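Side-chain contacts in alternansucrase (Leuconostoc mesenteroides, PDB 6HVG), which belongs to glycoside hydrolase family 70, contains a barrel of eight parallel strands of the TIM type, and holds a calcium ion: residues D407-A412 with S541-N546; D753-D758 with Y802-L807; S809-L814 with Y826-L831; Q1269-A1274 with E1278-L1283. One frame throughout, in Å; residues are numbered along the deposited sequence.

How the interactions relate
The four contacts follow one another along the chain, each closing before the next opens, but in space they form two pairs. Interactions 1 and 4 have centres about 10 Å apart and touch through the backbone of Gly408 and Ile1273, probably by a hydrogen bond. Chain from before the barrel thus meets chain from after it. Interactions 2 and 3 lie beside the parallel barrel sheet, with centres about 11 Å apart. Arg750 joins them, bonding the carbonyl of Asp755 and the carboxylate of Asp828, and both draw on helix 807-814, whose Leu807 packs on Asp828. The centres of interactions 3 and 4 are about 63 Å apart, on opposite sides of the chain's centre.

Interaction 1 (D407-A412 with S541-N546); sequences DGYLTA and SHRTPN
Tyr409 reaches Arg543 with its phenol oxygen, the closest part of this contact. Its CG lies anti to the carbonyl carbon (chi1 -67°), sending the ring to Arg543. Its OH donates to the backbone carbonyl of Arg543, with OH and O modelled 2.4 Å apart. That length is very short and doubtful at this resolution. The acceptor lies at the edge of the Tyr409 ring, in the ring plane. The CB of Arg543 sits 3.7 Å from the same OH. Beyond CB the arginine chain turns away, and its guanidinium group pairs with Asp540 and the carbonyl of Asn1189. The other half of the contact is looser and nearer the surface. Here Asp407 and Asn546 point at each other from opposite directions, but OD2 of Asp407 stays 3.8 Å from ND2 of Asn546. Their carboxylate and amide planes are turned 78° apart. OD2 of Asp407 has a weak hydrogen bond from the backbone N of Val1169 instead. Thr544 OG1 bonds the carbonyl of the same valine. The contact joins two loops over one sheet edge: Asp407, Tyr409, Arg543 and Thr544 all touch strand 1166-1175, and Tyr409 and Arg543 also touch Leu1191 of the outermost strand 1190-1197.

Interaction 2 (D753-D758 with Y802-L807); sequences DYDAQD and YNDYNL
Asp755 and Asp804 hold their carboxylates in similar ways, each with CG anti to its own carbonyl carbon and beside the backbone N (chi1 -70° and -83°). From facing loops this turns the two acid groups toward each other. They meet through one oxygen each, OD2 of Asp755 lying 2.7 Å from OD2 of Asp804. The side chains cross at about a right angle, and the carboxylate planes are 84° apart. OD1 of Asp804 is further off, 3.6 Å from OD2 of Asp755. Two carboxylate oxygens this close suggest that one group carries a proton, which the model cannot place. OD2 of Asp755 has a second partner in NE2 of His693, so the imidazole would help to hold this acid in position. The other oxygen of Asp755, OD1, lies 3.5 Å above the plane of the neighbouring Tyr754 ring, toward its rim. The carbonyl of Asp755 accepts a bond from Arg750. Segment 753-758 follows barrel strand 745-747, which places the contact in the loops around the TIM-type barrel. Asp755 comes two residues before helix 757-766, where Ala756 is the N-cap residue, and Asp804 comes shortly before helix 807-814. Both acids touch Thr692 at the end of helix 681-692.

Interaction 3 (S809-L814 with Y826-L831); sequences SAYAML and YGDMYL
Tyr811 on helix 807-814 and Asp828 in the weakly bonded helical turn 826-829 face each other across 9.7 Å, measured between their CA atoms. Two side chains span this gap, each leaving the backbone toward the other segment. CG of Asp828 stands anti to its carbonyl carbon (chi1 -65°), carrying the carboxylate toward Tyr811. The phenol OH of Tyr811 donates a hydrogen bond to OD2 of Asp828, 2.6 Å away. OD2 receives it on its anti lone pair, on the side away from OD1. It lies at the edge of the Tyr811 ring and in the ring plane, on the CE2 side. The carboxylate is turned 79° from the ring. Both partners are buried. Strand 821-825, which belongs to the parallel sheet of the TIM-type barrel, comes between the two segments in the chain, and the turn of Asp828 follows directly at its end. The bond thus ties the helix before a barrel strand to the turn after it. The backbone N of Tyr825, the last residue of that strand, bonds the OH of Tyr811 as well. OD1 of Asp828 forms a salt bridge with Arg750, so each carboxylate oxygen has its own partner. Ile847 of helix 844-857 packs against Tyr811.

Interaction 4 (Q1269-A1274 with E1278-L1283); sequences QYFNIA and EVFLPL
Gln1269 lies flat along one face of the Phe1280 ring. Its chain is fully extended, with CG anti to the backbone N (chi1 -174°). CB of Gln1269 begins at the far side of the ring, 3.9 Å from CE2 of Phe1280. CG follows over the face, 4.1 Å from the ring centroid, in a CH-pi contact. CD of Gln1269 comes next, 3.7 Å from CG of Phe1280. At the tip, OE1 of Gln1269 lies above the rim, 3.5 Å from CE1 of Phe1280, and NE2 reaches CG and CB. Amide and ring are stacked, their planes 13° apart. Phe1271 meets the Phe1280 ring as well. The two rings are near parallel but slid apart, with centroids 5.3 Å apart, so they barely overlap. CD of Pro1282 sits over a face of Phe1271, 4.0 Å from its centroid. CG2 of Ile1273 packs against CD2 of Leu1281, 3.9 Å away. Tyr1309 stacks on Phe1280, and Trp443 meets Phe1271 with its plane roughly perpendicular. In the backbone, N and O of Asn1272 bond O and N of Phe1280, both at 3.0 Å. OD1 of Asn1272 accepts from the backbone N of Ala1274. The chain turns back at a steep angle, with end-to-end directions 106° apart. An Asx turn at Asn1272 opens the short link to segment 1278-1283, and a single antiparallel beta bridge, a hydrogen-bonded pair, joins Asn1272 and Phe1280.

Interaction 1 (D407-A412 with S541-N546)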
loop_
_atom_site.group_PDB
_atom_site.type_symbol
_atom_site.label_atom_id
_atom_site.label_comp_id
_atom_site.label_asym_id
_atom_site.label_seq_id
_atom_site.Cartn_x
_atom_site.Cartn_y
_atom_site.Cartn_z
ATOM N N ASP A 407 3.064 -28.662 14.804
ATOM C CA ASP A 407 2.728 -28.612 16.251
ATOM C C ASP A 407 1.608 -29.546 16.654
ATOM O O ASP A 407 0.805 -29.222 17.533
ATOM C CB ASP A 407 2.420 -27.171 16.715
ATOM C CG ASP A 407 3.653 -26.283 16.725
ATOM O OD1 ASP A 407 4.777 -26.819 16.592
ATOM O OD2 ASP A 407 3.497 -25.052 16.872
ATOM N N GLY A 408 1.577 -30.710 16.015
ATOM C CA GLY A 408 0.555 -31.713 16.292
ATOM C C GLY A 408 -0.682 -31.651 15.419
ATOM O O GLY A 408 -1.370 -32.650 15.239
ATOM N N TYR A 409 -0.983 -30.475 14.889
ATOM C CA TYR A 409 -2.171 -30.298 14.083
ATOM C C TYR A 409 -1.951 -30.825 12.673
ATOM O O TYR A 409 -0.802 -31.008 12.263
ATOM C CB TYR A 409 -2.530 -28.834 14.027
ATOM C CG TYR A 409 -2.961 -28.300 15.348
ATOM C CD1 TYR A 409 -4.277 -28.380 15.755
ATOM C CD2 TYR A 409 -2.050 -27.738 16.208
ATOM C CE1 TYR A 409 -4.678 -27.901 16.980
ATOM C CE2 TYR A 409 -2.444 -27.243 17.439
ATOM C CZ TYR A 409 -3.761 -27.329 17.814
ATOM O OH TYR A 409 -4.165 -26.833 19.029
ATOM N N LEU A 410 -3.052 -31.082 11.961
ATOM C CA LEU A 410 -2.994 -31.585 10.604
ATOM C C LEU A 410 -3.359 -30.494 9.622
ATOM O O LEU A 410 -4.040 -29.561 9.978
ATOM C CB LEU A 410 -3.968 -32.748 10.417
ATOM C CG LEU A 410 -3.947 -33.886 11.431
ATOM C CD1 LEU A 410 -4.930 -34.943 10.999
ATOM C CD2 LEU A 410 -2.563 -34.485 11.582
ATOM N N THR A 411 -2.920 -30.638 8.378
ATOM C CA THR A 411 -3.195 -29.668 7.338
ATOM C C THR A 411 -3.835 -30.343 6.129
ATOM O O THR A 411 -3.789 -31.537 6.004
ATOM C CB THR A 411 -1.891 -28.889 6.919
ATOM O OG1 THR A 411 -0.899 -29.775 6.389
ATOM C CG2 THR A 411 -1.276 -28.166 8.109
ATOM N N ALA A 412 -4.405 -29.559 5.232
ATOM C CA ALA A 412 -5.059 -30.101 4.037
ATOM C C ALA A 412 -4.119 -30.991 3.186
ATOM O O ALA A 412 -4.548 -31.998 2.612
ATOM C CB ALA A 412 -5.618 -28.963 3.186
ATOM N N SER A 541 -3.411 -20.126 25.317
ATOM C CA SER A 541 -2.736 -21.212 26.028
ATOM C C SER A 541 -3.401 -22.606 25.898
ATOM O O SER A 541 -2.714 -23.621 26.003
ATOM C CB SER A 541 -2.622 -20.845 27.498
ATOM O OG SER A 541 -3.904 -20.602 28.046
ATOM N N HIS A 542 -4.713 -22.670 25.651
ATOM C CA HIS A 542 -5.385 -23.960 25.477
ATOM C C HIS A 542 -4.978 -24.687 24.174
ATOM O O HIS A 542 -4.629 -25.868 24.199
ATOM C CB HIS A 542 -6.906 -23.800 25.543
ATOM C CG HIS A 542 -7.639 -25.106 25.658
ATOM N ND1 HIS A 542 -8.364 -25.656 24.614
ATOM C CD2 HIS A 542 -7.724 -25.994 26.682
ATOM C CE1 HIS A 542 -8.866 -26.817 24.991
ATOM N NE2 HIS A 542 -8.491 -27.048 26.239
ATOM N N ARG A 543 -5.007 -23.979 23.047
ATOM C CA ARG A 543 -4.795 -24.594 21.737
ATOM C C ARG A 543 -3.401 -24.413 21.154
ATOM O O ARG A 543 -2.949 -25.243 20.359
ATOM C CB ARG A 543 -5.789 -24.032 20.734
ATOM C CG ARG A 543 -7.239 -24.374 21.053
ATOM C CD ARG A 543 -8.182 -23.897 19.969
ATOM N NE ARG A 543 -8.136 -22.450 19.871
ATOM C CZ ARG A 543 -8.846 -21.725 19.019
ATOM N NH1 ARG A 543 -9.691 -22.288 18.176
ATOM N NH2 ARG A 543 -8.697 -20.410 19.013
ATOM N N THR A 544 -2.711 -23.344 21.531
ATOM C CA THR A 544 -1.479 -22.975 20.839
ATOM C C THR A 544 -0.487 -22.338 21.823
ATOM O O THR A 544 -0.018 -21.223 21.637
ATOM C CB THR A 544 -1.819 -22.087 19.615
ATOM O OG1 THR A 544 -0.633 -21.775 18.907
ATOM C CG2 THR A 544 -2.474 -20.814 20.016
ATOM N N PRO A 545 -0.158 -23.076 22.888
ATOM C CA PRO A 545 0.644 -22.513 23.969
ATOM C C PRO A 545 2.090 -22.109 23.568
ATOM O O PRO A 545 2.643 -21.210 24.180
ATOM C CB PRO A 545 0.641 -23.628 25.019
ATOM C CG PRO A 545 0.503 -24.880 24.225
ATOM C CD PRO A 545 -0.334 -24.535 23.031
ATOM N N ASN A 546 2.689 -22.762 22.571
ATOM C CA ASN A 546 4.053 -22.398 22.117
ATOM C C ASN A 546 4.121 -20.970 21.593
ATOM O O ASN A 546 5.162 -20.321 21.615
ATOM C CB ASN A 546 4.538 -23.338 20.999
ATOM C CG ASN A 546 4.541 -24.797 21.416
ATOM O OD1 ASN A 546 4.397 -25.119 22.594
ATOM N ND2 ASN A 546 4.727 -25.675 20.457
#

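Interaction 2 (D753-D758 with Y802-L807)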
loop_
_atom_site.group_PDB
_atom_site.type_symbol
_atom_site.label_atom_id
_atom_site.label_comp_id
_atom_site.label_asym_id
_atom_site.label_seq_id
_atom_site.Cartn_x
_atom_site.Cartn_y
_atom_site.Cartn_z
ATOM N N ASP A 753 13.248 6.364 0.131
ATOM C CA ASP A 753 11.850 6.010 0.252
ATOM C C ASP A 753 10.920 7.221 0.125
ATOM O O ASP A 753 9.766 7.161 0.546
ATOM C CB ASP A 753 11.598 5.307 1.596
ATOM C CG ASP A 753 11.907 6.197 2.813
ATOM O OD1 ASP A 753 12.426 7.327 2.651
ATOM O OD2 ASP A 753 11.620 5.763 3.949
ATOM N N TYR A 754 11.396 8.310 -0.462
ATOM C CA TYR A 754 10.526 9.451 -0.696
ATOM C C TYR A 754 10.807 10.037 -2.066
ATOM O O TYR A 754 11.933 10.374 -2.353
ATOM C CB TYR A 754 10.659 10.492 0.414
ATOM C CG TYR A 754 9.697 11.646 0.259
ATOM C CD1 TYR A 754 8.421 11.602 0.789
ATOM C CD2 TYR A 754 10.063 12.770 -0.445
ATOM C CE1 TYR A 754 7.538 12.658 0.631
ATOM C CE2 TYR A 754 9.193 13.829 -0.612
ATOM C CZ TYR A 754 7.933 13.773 -0.076
ATOM O OH TYR A 754 7.112 14.857 -0.279
ATOM N N ASP A 755 9.753 10.136 -2.882
ATOM C CA ASP A 755 9.822 10.552 -4.289
ATOM C C ASP A 755 10.791 9.729 -5.135
ATOM O O ASP A 755 11.402 10.251 -6.072
ATOM C CB ASP A 755 10.149 12.042 -4.407
ATOM C CG ASP A 755 9.003 12.933 -3.955
ATOM O OD1 ASP A 755 7.959 12.389 -3.555
ATOM O OD2 ASP A 755 9.149 14.177 -4.002
ATOM N N ALA A 756 10.897 8.441 -4.832
ATOM C CA ALA A 756 11.736 7.551 -5.623
ATOM C C ALA A 756 10.948 6.319 -6.053
ATOM O O ALA A 756 10.721 6.104 -7.234
ATOM C CB ALA A 756 12.982 7.156 -4.823
ATOM N N GLN A 757 10.531 5.533 -5.069
ATOM C CA GLN A 757 9.842 4.264 -5.282
ATOM C C GLN A 757 8.604 4.381 -6.171
ATOM O O GLN A 757 8.367 3.521 -7.015
ATOM C CB GLN A 757 9.426 3.623 -3.947
ATOM C CG GLN A 757 9.838 4.375 -2.681
ATOM C CD GLN A 757 8.703 4.669 -1.761
ATOM O OE1 GLN A 757 8.841 5.467 -0.848
ATOM N NE2 GLN A 757 7.559 4.068 -2.022
ATOM N N ASP A 758 7.793 5.414 -5.965
ATOM C CA ASP A 758 6.582 5.573 -6.771
ATOM C C ASP A 758 6.884 6.004 -8.213
ATOM O O ASP A 758 6.493 5.315 -9.167
ATOM C CB ASP A 758 5.583 6.510 -6.085
ATOM C CG ASP A 758 4.775 5.803 -4.989
ATOM O OD1 ASP A 758 5.034 4.600 -4.699
ATOM O OD2 ASP A 758 3.879 6.456 -4.419
ATOM N N TYR A 802 7.514 11.588 -14.312
ATOM C CA TYR A 802 7.710 10.810 -13.102
ATOM C C TYR A 802 8.605 11.552 -12.121
ATOM O O TYR A 802 8.355 11.540 -10.907
ATOM C CB TYR A 802 8.336 9.469 -13.430
ATOM C CG TYR A 802 7.823 8.835 -14.710
ATOM C CD1 TYR A 802 6.513 8.377 -14.807
ATOM C CD2 TYR A 802 8.650 8.701 -15.819
ATOM C CE1 TYR A 802 6.041 7.801 -15.981
ATOM C CE2 TYR A 802 8.195 8.133 -16.997
ATOM C CZ TYR A 802 6.894 7.684 -17.086
ATOM O OH TYR A 802 6.478 7.119 -18.277
ATOM N N ASN A 803 9.612 12.243 -12.647
ATOM C CA ASN A 803 10.625 12.915 -11.825
ATOM C C ASN A 803 10.163 14.252 -11.229
ATOM O O ASN A 803 9.144 14.838 -11.650
ATOM C CB ASN A 803 11.883 13.166 -12.643
ATOM C CG ASN A 803 12.664 11.916 -12.906
ATOM O OD1 ASN A 803 13.721 11.727 -12.318
ATOM N ND2 ASN A 803 12.127 11.032 -13.754
ATOM N N ASP A 804 10.945 14.722 -10.261
ATOM C CA ASP A 804 10.679 15.965 -9.550
ATOM C C ASP A 804 11.274 17.180 -10.237
ATOM O O ASP A 804 12.388 17.146 -10.782
ATOM C CB ASP A 804 11.271 15.912 -8.151
ATOM C CG ASP A 804 10.382 15.203 -7.159
ATOM O OD1 ASP A 804 9.369 14.614 -7.565
ATOM O OD2 ASP A 804 10.676 15.258 -5.951
ATOM N N TYR A 805 10.534 18.281 -10.147
ATOM C CA TYR A 805 10.936 19.573 -10.686
ATOM C C TYR A 805 11.795 20.331 -9.684
ATOM O O TYR A 805 11.674 20.119 -8.486
ATOM C CB TYR A 805 9.696 20.430 -11.008
ATOM C CG TYR A 805 8.822 19.855 -12.095
ATOM C CD1 TYR A 805 9.056 20.161 -13.431
ATOM C CD2 TYR A 805 7.747 19.014 -11.790
ATOM C CE1 TYR A 805 8.268 19.631 -14.434
ATOM C CE2 TYR A 805 6.963 18.468 -12.789
ATOM C CZ TYR A 805 7.228 18.782 -14.108
ATOM O OH TYR A 805 6.434 18.256 -15.102
ATOM N N ASN A 806 12.680 21.201 -10.187
ATOM C CA ASN A 806 13.333 22.232 -9.370
ATOM C C ASN A 806 14.202 21.697 -8.225
ATOM O O ASN A 806 14.382 22.375 -7.205
ATOM C CB ASN A 806 12.315 23.255 -8.806
ATOM C CG ASN A 806 11.751 24.168 -9.870
ATOM O OD1 ASN A 806 12.491 24.626 -10.719
ATOM N ND2 ASN A 806 10.468 24.466 -9.795
ATOM N N LEU A 807 14.783 20.511 -8.402
ATOM C CA LEU A 807 15.653 19.936 -7.387
ATOM C C LEU A 807 16.859 20.815 -7.011
ATOM O O LEU A 807 17.175 20.932 -5.819
ATOM C CB LEU A 807 16.101 18.534 -7.796
ATOM C CG LEU A 807 14.984 17.482 -7.654
ATOM C CD1 LEU A 807 15.449 16.123 -8.116
ATOM C CD2 LEU A 807 14.488 17.376 -6.228
#

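Interaction 3 (S809-L814 with Y826-L831)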
loop_
_atom_site.group_PDB
_atom_site.type_symbol
_atom_site.label_atom_id
_atom_site.label_comp_id
_atom_site.label_asym_id
_atom_site.label_seq_id
_atom_site.Cartn_x
_atom_site.Cartn_y
_atom_site.Cartn_z
ATOM N N SER A 809 16.953 24.102 -7.046
ATOM C CA SER A 809 16.424 25.217 -6.277
ATOM C C SER A 809 16.060 24.758 -4.879
ATOM O O SER A 809 16.270 25.474 -3.902
ATOM C CB SER A 809 15.211 25.837 -6.999
ATOM O OG SER A 809 15.428 25.907 -8.403
ATOM N N ALA A 810 15.492 23.565 -4.792
ATOM C CA ALA A 810 15.150 22.965 -3.508
ATOM C C ALA A 810 16.393 22.749 -2.641
ATOM O O ALA A 810 16.374 23.062 -1.462
ATOM C CB ALA A 810 14.424 21.643 -3.726
ATOM N N TYR A 811 17.467 22.221 -3.230
ATOM C CA TYR A 811 18.739 22.070 -2.519
ATOM C C TYR A 811 19.370 23.416 -2.133
ATOM O O TYR A 811 19.959 23.543 -1.070
ATOM C CB TYR A 811 19.722 21.183 -3.296
ATOM C CG TYR A 811 19.513 19.705 -3.004
ATOM C CD1 TYR A 811 20.144 19.099 -1.942
ATOM C CD2 TYR A 811 18.664 18.933 -3.773
ATOM C CE1 TYR A 811 19.946 17.752 -1.661
ATOM C CE2 TYR A 811 18.460 17.592 -3.505
ATOM C CZ TYR A 811 19.100 17.007 -2.447
ATOM O OH TYR A 811 18.897 15.677 -2.159
ATOM N N ALA A 812 19.211 24.435 -2.961
ATOM C CA ALA A 812 19.714 25.762 -2.617
ATOM C C ALA A 812 19.124 26.216 -1.294
ATOM O O ALA A 812 19.833 26.765 -0.443
ATOM C CB ALA A 812 19.398 26.776 -3.708
ATOM N N MET A 813 17.831 25.986 -1.111
ATOM C CA MET A 813 17.167 26.325 0.148
ATOM C C MET A 813 17.552 25.368 1.272
ATOM O O MET A 813 17.895 25.802 2.373
ATOM C CB MET A 813 15.655 26.336 -0.039
ATOM C CG MET A 813 15.183 27.417 -1.007
ATOM S SD MET A 813 13.400 27.451 -1.246
ATOM C CE MET A 813 12.829 27.722 0.440
ATOM N N LEU A 814 17.514 24.068 0.990
ATOM C CA LEU A 814 17.856 23.064 1.991
ATOM C C LEU A 814 19.209 23.337 2.610
ATOM O O LEU A 814 19.376 23.234 3.827
ATOM C CB LEU A 814 17.881 21.662 1.380
ATOM C CG LEU A 814 18.069 20.539 2.387
ATOM C CD1 LEU A 814 16.796 20.337 3.195
ATOM C CD2 LEU A 814 18.457 19.249 1.682
ATOM N N TYR A 826 21.638 10.347 -2.367
ATOM C CA TYR A 826 22.446 9.734 -3.425
ATOM C C TYR A 826 21.847 9.886 -4.806
ATOM O O TYR A 826 22.546 10.212 -5.748
ATOM C CB TYR A 826 22.610 8.232 -3.116
ATOM C CG TYR A 826 23.133 7.404 -4.265
ATOM C CD1 TYR A 826 24.504 7.250 -4.485
ATOM C CD2 TYR A 826 22.271 6.784 -5.128
ATOM C CE1 TYR A 826 24.979 6.454 -5.512
ATOM C CE2 TYR A 826 22.734 5.998 -6.162
ATOM C CZ TYR A 826 24.090 5.836 -6.349
ATOM O OH TYR A 826 24.524 5.054 -7.390
ATOM N N GLY A 827 20.549 9.632 -4.914
ATOM C CA GLY A 827 19.841 9.622 -6.194
ATOM C C GLY A 827 19.580 10.961 -6.841
ATOM O O GLY A 827 19.123 11.007 -7.973
ATOM N N ASP A 828 19.840 12.038 -6.117
ATOM C CA ASP A 828 19.892 13.374 -6.693
ATOM C C ASP A 828 21.304 13.719 -7.160
ATOM O O ASP A 828 21.490 14.695 -7.884
ATOM C CB ASP A 828 19.433 14.418 -5.665
ATOM C CG ASP A 828 17.969 14.260 -5.289
ATOM O OD1 ASP A 828 17.197 13.826 -6.177
ATOM O OD2 ASP A 828 17.615 14.556 -4.112
ATOM N N MET A 829 22.291 12.934 -6.728
ATOM C CA MET A 829 23.694 13.138 -7.091
ATOM C C MET A 829 24.156 12.158 -8.175
ATOM O O MET A 829 24.902 12.534 -9.079
ATOM C CB MET A 829 24.579 12.980 -5.857
ATOM C CG MET A 829 24.308 14.000 -4.761
ATOM S SD MET A 829 24.829 15.652 -5.247
ATOM C CE MET A 829 26.600 15.498 -5.013
ATOM N N TYR A 830 23.729 10.904 -8.067
ATOM C CA TYR A 830 24.036 9.875 -9.042
ATOM C C TYR A 830 22.734 9.221 -9.463
ATOM O O TYR A 830 21.704 9.403 -8.807
ATOM C CB TYR A 830 25.033 8.876 -8.455
ATOM C CG TYR A 830 26.327 9.561 -8.091
ATOM C CD1 TYR A 830 26.509 10.115 -6.823
ATOM C CD2 TYR A 830 27.352 9.723 -9.034
ATOM C CE1 TYR A 830 27.683 10.775 -6.493
ATOM C CE2 TYR A 830 28.529 10.398 -8.716
ATOM C CZ TYR A 830 28.690 10.915 -7.447
ATOM O OH TYR A 830 29.839 11.576 -7.108
ATOM N N LEU A 831 22.751 8.488 -10.574
ATOM C CA LEU A 831 21.530 7.872 -11.074
ATOM C C LEU A 831 21.111 6.700 -10.197
ATOM O O LEU A 831 21.955 5.893 -9.774
ATOM C CB LEU A 831 21.723 7.402 -12.509
ATOM C CG LEU A 831 21.917 8.504 -13.557
ATOM C CD1 LEU A 831 22.169 7.870 -14.916
ATOM C CD2 LEU A 831 20.733 9.471 -13.618
#

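Interaction 4 (Q1269-A1274 with E1278-L1283)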
loop_
_atom_site.group_PDB
_atom_site.type_symbol
_atom_site.label_atom_id
_atom_site.label_comp_id
_atom_site.label_asym_id
_atom_site.label_seq_id
_atom_site.Cartn_x
_atom_site.Cartn_y
_atom_site.Cartn_z
ATOM N N GLN A 1269 -13.680 -28.886 17.138
ATOM C CA GLN A 1269 -12.384 -29.223 17.685
ATOM C C GLN A 1269 -11.420 -29.531 16.549
ATOM O O GLN A 1269 -11.810 -30.111 15.537
ATOM C CB GLN A 1269 -12.513 -30.435 18.610
ATOM C CG GLN A 1269 -11.237 -30.794 19.353
ATOM C CD GLN A 1269 -11.423 -31.973 20.266
ATOM O OE1 GLN A 1269 -12.506 -32.538 20.350
ATOM N NE2 GLN A 1269 -10.356 -32.367 20.943
ATOM N N TYR A 1270 -10.160 -29.127 16.711
ATOM C CA TYR A 1270 -9.160 -29.330 15.667
ATOM C C TYR A 1270 -8.485 -30.668 15.887
ATOM O O TYR A 1270 -8.292 -31.086 17.018
ATOM C CB TYR A 1270 -8.123 -28.204 15.678
ATOM C CG TYR A 1270 -8.588 -26.852 15.108
ATOM C CD1 TYR A 1270 -9.207 -25.906 15.917
ATOM C CD2 TYR A 1270 -8.382 -26.510 13.773
ATOM C CE1 TYR A 1270 -9.609 -24.680 15.419
ATOM C CE2 TYR A 1270 -8.793 -25.284 13.275
ATOM C CZ TYR A 1270 -9.390 -24.379 14.111
ATOM O OH TYR A 1270 -9.814 -23.180 13.620
ATOM N N PHE A 1271 -8.115 -31.352 14.822
ATOM C CA PHE A 1271 -7.447 -32.644 14.995
ATOM C C PHE A 1271 -6.050 -32.443 15.562
ATOM O O PHE A 1271 -5.361 -31.487 15.210
ATOM C CB PHE A 1271 -7.405 -33.435 13.669
ATOM C CG PHE A 1271 -8.765 -33.628 13.043
ATOM C CD1 PHE A 1271 -9.744 -34.332 13.726
ATOM C CD2 PHE A 1271 -9.082 -33.057 11.822
ATOM C CE1 PHE A 1271 -10.998 -34.482 13.194
ATOM C CE2 PHE A 1271 -10.344 -33.216 11.277
ATOM C CZ PHE A 1271 -11.299 -33.924 11.959
ATOM N N ASN A 1272 -5.639 -33.342 16.447
ATOM C CA ASN A 1272 -4.299 -33.297 17.019
ATOM C C ASN A 1272 -3.766 -34.675 17.395
ATOM O O ASN A 1272 -4.533 -35.557 17.787
ATOM C CB ASN A 1272 -4.271 -32.368 18.243
ATOM C CG ASN A 1272 -2.876 -31.826 18.530
ATOM O OD1 ASN A 1272 -2.087 -32.461 19.210
ATOM N ND2 ASN A 1272 -2.563 -30.662 17.982
ATOM N N ILE A 1273 -2.445 -34.836 17.300
ATOM C CA ILE A 1273 -1.778 -36.126 17.561
ATOM C C ILE A 1273 -0.483 -36.015 18.388
ATOM O O ILE A 1273 0.306 -36.948 18.426
ATOM C CB ILE A 1273 -1.416 -36.811 16.236
ATOM C CG1 ILE A 1273 -0.745 -35.798 15.313
ATOM C CG2 ILE A 1273 -2.652 -37.419 15.585
ATOM C CD1 ILE A 1273 0.322 -36.385 14.439
ATOM N N ALA A 1274 -0.273 -34.889 19.065
ATOM C CA ALA A 1274 1.015 -34.607 19.704
ATOM C C ALA A 1274 1.253 -35.478 20.929
ATOM O O ALA A 1274 2.326 -36.069 21.082
ATOM C CB ALA A 1274 1.117 -33.134 20.071
ATOM N N GLU A 1278 -4.395 -37.108 24.487
ATOM C CA GLU A 1278 -5.318 -36.080 24.005
ATOM C C GLU A 1278 -5.390 -36.075 22.469
ATOM O O GLU A 1278 -5.417 -35.022 21.825
ATOM C CB GLU A 1278 -4.895 -34.716 24.561
ATOM C CG GLU A 1278 -3.426 -34.379 24.331
ATOM C CD GLU A 1278 -3.039 -33.009 24.874
ATOM O OE1 GLU A 1278 -3.573 -32.628 25.944
ATOM O OE2 GLU A 1278 -2.199 -32.317 24.235
ATOM N N VAL A 1279 -5.442 -37.275 21.898
ATOM C CA VAL A 1279 -5.567 -37.460 20.463
ATOM C C VAL A 1279 -6.989 -37.143 20.029
ATOM O O VAL A 1279 -7.935 -37.499 20.704
ATOM C CB VAL A 1279 -5.171 -38.900 20.045
ATOM C CG1 VAL A 1279 -5.692 -39.275 18.659
ATOM C CG2 VAL A 1279 -3.659 -39.021 20.056
ATOM N N PHE A 1280 -7.126 -36.464 18.903
ATOM C CA PHE A 1280 -8.421 -36.287 18.265
ATOM C C PHE A 1280 -8.221 -36.498 16.776
ATOM O O PHE A 1280 -7.496 -35.732 16.136
ATOM C CB PHE A 1280 -8.987 -34.902 18.547
ATOM C CG PHE A 1280 -10.378 -34.691 18.023
ATOM C CD1 PHE A 1280 -11.457 -35.346 18.598
ATOM C CD2 PHE A 1280 -10.623 -33.829 16.964
ATOM C CE1 PHE A 1280 -12.750 -35.166 18.117
ATOM C CE2 PHE A 1280 -11.916 -33.633 16.483
ATOM C CZ PHE A 1280 -12.982 -34.299 17.067
ATOM N N LEU A 1281 -8.833 -37.551 16.238
ATOM C CA LEU A 1281 -8.780 -37.838 14.808
ATOM C C LEU A 1281 -10.161 -38.198 14.299
ATOM O O LEU A 1281 -11.047 -38.502 15.091
ATOM C CB LEU A 1281 -7.846 -38.997 14.535
ATOM C CG LEU A 1281 -6.366 -38.704 14.639
ATOM C CD1 LEU A 1281 -5.612 -40.015 14.865
ATOM C CD2 LEU A 1281 -5.861 -37.970 13.408
ATOM N N PRO A 1282 -10.359 -38.165 12.971
ATOM C CA PRO A 1282 -11.584 -38.709 12.435
ATOM C C PRO A 1282 -11.647 -40.182 12.773
ATOM O O PRO A 1282 -10.610 -40.820 12.827
ATOM C CB PRO A 1282 -11.434 -38.515 10.924
ATOM C CG PRO A 1282 -10.398 -37.472 10.750
ATOM C CD PRO A 1282 -9.476 -37.649 11.913
ATOM N N LEU A 1283 -12.839 -40.716 13.005
ATOM C CA LEU A 1283 -12.961 -42.104 13.453
ATOM C C LEU A 1283 -12.530 -43.117 12.392
ATOM O O LEU A 1283 -12.096 -44.194 12.747
ATOM C CB LEU A 1283 -14.386 -42.387 13.940
ATOM C CG LEU A 1283 -14.864 -41.631 15.199
ATOM C CD1 LEU A 1283 -16.358 -41.814 15.363
ATOM C CD2 LEU A 1283 -14.161 -42.071 16.444
#